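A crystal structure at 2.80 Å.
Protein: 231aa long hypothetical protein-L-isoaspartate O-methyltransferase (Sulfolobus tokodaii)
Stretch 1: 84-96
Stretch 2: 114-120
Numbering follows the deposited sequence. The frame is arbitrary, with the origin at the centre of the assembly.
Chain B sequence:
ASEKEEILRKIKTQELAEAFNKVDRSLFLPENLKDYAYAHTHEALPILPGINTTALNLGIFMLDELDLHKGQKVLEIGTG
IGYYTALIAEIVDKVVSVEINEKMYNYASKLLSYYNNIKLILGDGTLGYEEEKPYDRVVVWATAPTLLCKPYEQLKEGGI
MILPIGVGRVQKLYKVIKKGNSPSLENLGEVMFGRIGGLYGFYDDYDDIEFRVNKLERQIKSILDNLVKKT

Stretch 1 84-96: YTALIAEIVDKVV
Stretch 2 114-120: YYNNIKL

What fills the apolar centre of the contact? Ala 89, on the helix that enters the first stretch from earlier in the chain, points its CB toward the second stretch, 3.5 Å from Ile 118 CD1 and 3.6 Å from Tyr 115 CD1. A methyl group is small enough to let both larger side chains approach the helix. Ile 118 (chi1 m, chi2 t) also brings CG2 to 3.7 Å from Thr 85 CG2, and Val 95 (t) lies on the same sheet face, its CB 4.3 Å from Ile 118 CG1. Ala 86 CB lies 3.7 Å from Tyr 115 CE2. Thr 85, Ala 86, Ala 89 and Val 95 are buried, and the two stretches together cover 578 Å² of each other's surface, both sides summed.

How do the strands pair? Strands 94-96 and 118-120 run parallel, their axes 12° apart and 4.6 Å at closest approach. Val 95 pairs with Ile 118 and Val 96 with Lys 119, each with CA atoms 4.7 Å apart. Extended backbones, with phi/psi of -132/120 at Val 95 and -125/111 at Ile 118, let Val 95 bond both ways: its N donates to Asn 117 O at 2.8 Å, and its O accepts from Lys 119 N at 2.7 Å. On the other face, Val 96 CG2 is 4.3 Å from Lys 119 CB, while the all-trans start of the lysine chain carries its amine away.

What ties the turn after the helix to the second stretch? Asn 117, with phi/psi -129/27 and chi1 p, points toward the first stretch. Its ND2 donates to Ala 89 O at 3.0 Å and Asp 93 O at 2.7 Å, so one short amide serves two backbone carbonyls.

What closes the polar edge? Glu 90 (chi1 m, chi2 m) starts sideways but brings its carboxylate nearer, and Tyr 115 OH (chi1 m) donates to Glu 90 OE2 in a very short 2.5 Å hydrogen bond. Tyrosine suits this place because its ring packs against alanines while its hydroxyl reaches the carboxylate.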

# COMPACT_ATOMS: atom_id res chain seq x y z
N TYR B 84 19.24 -10.69 -31.08
CA TYR B 84 18.09 -11.47 -31.49
C TYR B 84 17.83 -11.21 -32.98
O TYR B 84 17.23 -12.05 -33.68
CB TYR B 84 16.84 -11.14 -30.65
CG TYR B 84 16.99 -11.49 -29.19
CD1 TYR B 84 17.12 -10.49 -28.24
CD2 TYR B 84 17.05 -12.82 -28.76
CE1 TYR B 84 17.32 -10.79 -26.92
CE2 TYR B 84 17.26 -13.13 -27.42
CZ TYR B 84 17.39 -12.10 -26.51
OH TYR B 84 17.58 -12.39 -25.18
N THR B 85 18.28 -10.05 -33.45
CA THR B 85 18.10 -9.70 -34.84
C THR B 85 18.94 -10.70 -35.63
O THR B 85 18.42 -11.36 -36.54
CB THR B 85 18.57 -8.26 -35.13
OG1 THR B 85 18.20 -7.41 -34.04
CG2 THR B 85 17.91 -7.72 -36.41
N ALA B 86 20.21 -10.84 -35.27
CA ALA B 86 21.08 -11.82 -35.93
C ALA B 86 20.46 -13.24 -36.00
O ALA B 86 20.40 -13.83 -37.08
CB ALA B 86 22.43 -11.89 -35.22
N LEU B 87 19.99 -13.79 -34.87
CA LEU B 87 19.38 -15.13 -34.86
C LEU B 87 18.21 -15.27 -35.83
O LEU B 87 18.02 -16.34 -36.42
CB LEU B 87 18.89 -15.49 -33.46
CG LEU B 87 19.89 -15.55 -32.29
CD1 LEU B 87 19.14 -15.93 -31.02
CD2 LEU B 87 21.02 -16.55 -32.56
N ILE B 88 17.43 -14.21 -36.01
CA ILE B 88 16.30 -14.28 -36.94
C ILE B 88 16.82 -14.25 -38.39
O ILE B 88 16.40 -15.04 -39.25
CB ILE B 88 15.34 -13.09 -36.70
CG1 ILE B 88 14.84 -13.12 -35.26
CG2 ILE B 88 14.15 -13.15 -37.68
CD1 ILE B 88 13.99 -11.94 -34.89
N ALA B 89 17.75 -13.34 -38.64
CA ALA B 89 18.36 -13.19 -39.96
C ALA B 89 18.93 -14.53 -40.45
O ALA B 89 18.87 -14.86 -41.64
CB ALA B 89 19.45 -12.15 -39.89
N GLU B 90 19.51 -15.30 -39.54
CA GLU B 90 20.06 -16.60 -39.89
C GLU B 90 18.99 -17.56 -40.44
O GLU B 90 19.26 -18.33 -41.34
CB GLU B 90 20.68 -17.24 -38.66
CG GLU B 90 21.90 -16.52 -38.11
CD GLU B 90 23.18 -16.88 -38.84
OE1 GLU B 90 23.26 -17.98 -39.43
OE2 GLU B 90 24.13 -16.05 -38.80
N ILE B 91 17.78 -17.49 -39.92
CA ILE B 91 16.75 -18.41 -40.32
C ILE B 91 15.89 -17.94 -41.46
O ILE B 91 15.59 -18.67 -42.41
CB ILE B 91 15.78 -18.68 -39.11
CG1 ILE B 91 16.57 -19.17 -37.90
CG2 ILE B 91 14.61 -19.62 -39.52
CD1 ILE B 91 15.80 -19.09 -36.62
N VAL B 92 15.48 -16.69 -41.33
CA VAL B 92 14.56 -16.07 -42.25
C VAL B 92 15.11 -15.46 -43.55
O VAL B 92 16.31 -15.26 -43.70
CB VAL B 92 13.73 -15.04 -41.41
CG1 VAL B 92 13.85 -13.65 -42.00
CG2 VAL B 92 12.29 -15.51 -41.31
N ASP B 93 14.22 -15.18 -44.50
CA ASP B 93 14.64 -14.56 -45.74
C ASP B 93 15.09 -13.14 -45.45
O ASP B 93 16.27 -12.82 -45.53
CB ASP B 93 13.51 -14.54 -46.76
CG ASP B 93 13.93 -13.90 -48.06
OD1 ASP B 93 13.07 -13.56 -48.91
OD2 ASP B 93 15.15 -13.72 -48.25
N LYS B 94 14.13 -12.29 -45.09
CA LYS B 94 14.41 -10.89 -44.77
C LYS B 94 13.91 -10.43 -43.40
O LYS B 94 12.90 -10.90 -42.90
CB LYS B 94 13.82 -9.98 -45.85
CG LYS B 94 14.76 -9.82 -47.02
CD LYS B 94 13.99 -9.54 -48.28
CE LYS B 94 14.70 -10.16 -49.49
NZ LYS B 94 13.76 -10.32 -50.65
N VAL B 95 14.63 -9.48 -42.81
CA VAL B 95 14.29 -8.95 -41.50
C VAL B 95 14.29 -7.42 -41.47
O VAL B 95 15.32 -6.81 -41.74
CB VAL B 95 15.30 -9.44 -40.43
CG1 VAL B 95 15.00 -8.83 -39.10
CG2 VAL B 95 15.25 -10.92 -40.31
N VAL B 96 13.15 -6.82 -41.14
CA VAL B 96 13.07 -5.37 -41.00
C VAL B 96 13.06 -5.12 -39.48
O VAL B 96 12.21 -5.64 -38.78
CB VAL B 96 11.78 -4.81 -41.62
CG1 VAL B 96 11.62 -3.35 -41.24
CG2 VAL B 96 11.81 -4.95 -43.15
N TYR B 114 27.91 -8.39 -41.07
CA TYR B 114 27.95 -9.72 -41.66
C TYR B 114 26.64 -10.15 -42.31
O TYR B 114 26.57 -11.17 -42.99
CB TYR B 114 28.31 -10.73 -40.56
CG TYR B 114 28.01 -12.17 -40.90
CD1 TYR B 114 28.80 -12.87 -41.82
CD2 TYR B 114 26.95 -12.85 -40.28
CE1 TYR B 114 28.54 -14.23 -42.11
CE2 TYR B 114 26.68 -14.19 -40.57
CZ TYR B 114 27.47 -14.88 -41.47
OH TYR B 114 27.21 -16.20 -41.74
N TYR B 115 25.58 -9.39 -42.09
CA TYR B 115 24.30 -9.80 -42.66
C TYR B 115 23.89 -8.93 -43.83
O TYR B 115 24.16 -7.73 -43.85
CB TYR B 115 23.22 -9.80 -41.56
CG TYR B 115 23.42 -10.85 -40.48
CD1 TYR B 115 22.96 -12.15 -40.66
CD2 TYR B 115 24.15 -10.55 -39.32
CE1 TYR B 115 23.23 -13.15 -39.71
CE2 TYR B 115 24.43 -11.54 -38.37
CZ TYR B 115 23.97 -12.84 -38.57
OH TYR B 115 24.26 -13.85 -37.68
N ASN B 116 23.22 -9.52 -44.80
CA ASN B 116 22.77 -8.77 -45.96
C ASN B 116 21.25 -8.86 -46.10
O ASN B 116 20.70 -8.51 -47.14
CB ASN B 116 23.46 -9.31 -47.21
CG ASN B 116 22.71 -10.49 -47.86
OD1 ASN B 116 22.20 -11.39 -47.17
ND2 ASN B 116 22.66 -10.49 -49.19
N ASN B 117 20.58 -9.32 -45.05
CA ASN B 117 19.13 -9.46 -45.09
C ASN B 117 18.42 -8.81 -43.92
O ASN B 117 17.30 -9.21 -43.56
CB ASN B 117 18.73 -10.94 -45.20
CG ASN B 117 19.04 -11.73 -43.94
OD1 ASN B 117 19.95 -11.40 -43.18
ND2 ASN B 117 18.29 -12.80 -43.74
N ILE B 118 19.04 -7.77 -43.36
CA ILE B 118 18.49 -7.03 -42.23
C ILE B 118 18.39 -5.52 -42.51
O ILE B 118 19.40 -4.83 -42.60
CB ILE B 118 19.37 -7.19 -40.97
CG1 ILE B 118 19.57 -8.66 -40.62
CG2 ILE B 118 18.74 -6.45 -39.80
CD1 ILE B 118 20.57 -8.84 -39.47
N LYS B 119 17.17 -5.01 -42.64
CA LYS B 119 16.96 -3.58 -42.84
C LYS B 119 16.78 -2.92 -41.46
O LYS B 119 15.81 -3.21 -40.74
CB LYS B 119 15.71 -3.34 -43.69
CG LYS B 119 15.44 -1.87 -43.96
CD LYS B 119 14.21 -1.72 -44.83
CE LYS B 119 14.05 -0.28 -45.29
NZ LYS B 119 15.31 0.23 -45.93
N LEU B 120 17.71 -2.03 -41.10
CA LEU B 120 17.69 -1.33 -39.83
C LEU B 120 17.10 0.09 -39.87
O LEU B 120 17.73 1.02 -40.38
CB LEU B 120 19.11 -1.27 -39.27
CG LEU B 120 19.82 -2.61 -39.06
CD1 LEU B 120 21.31 -2.37 -38.86
CD2 LEU B 120 19.20 -3.34 -37.85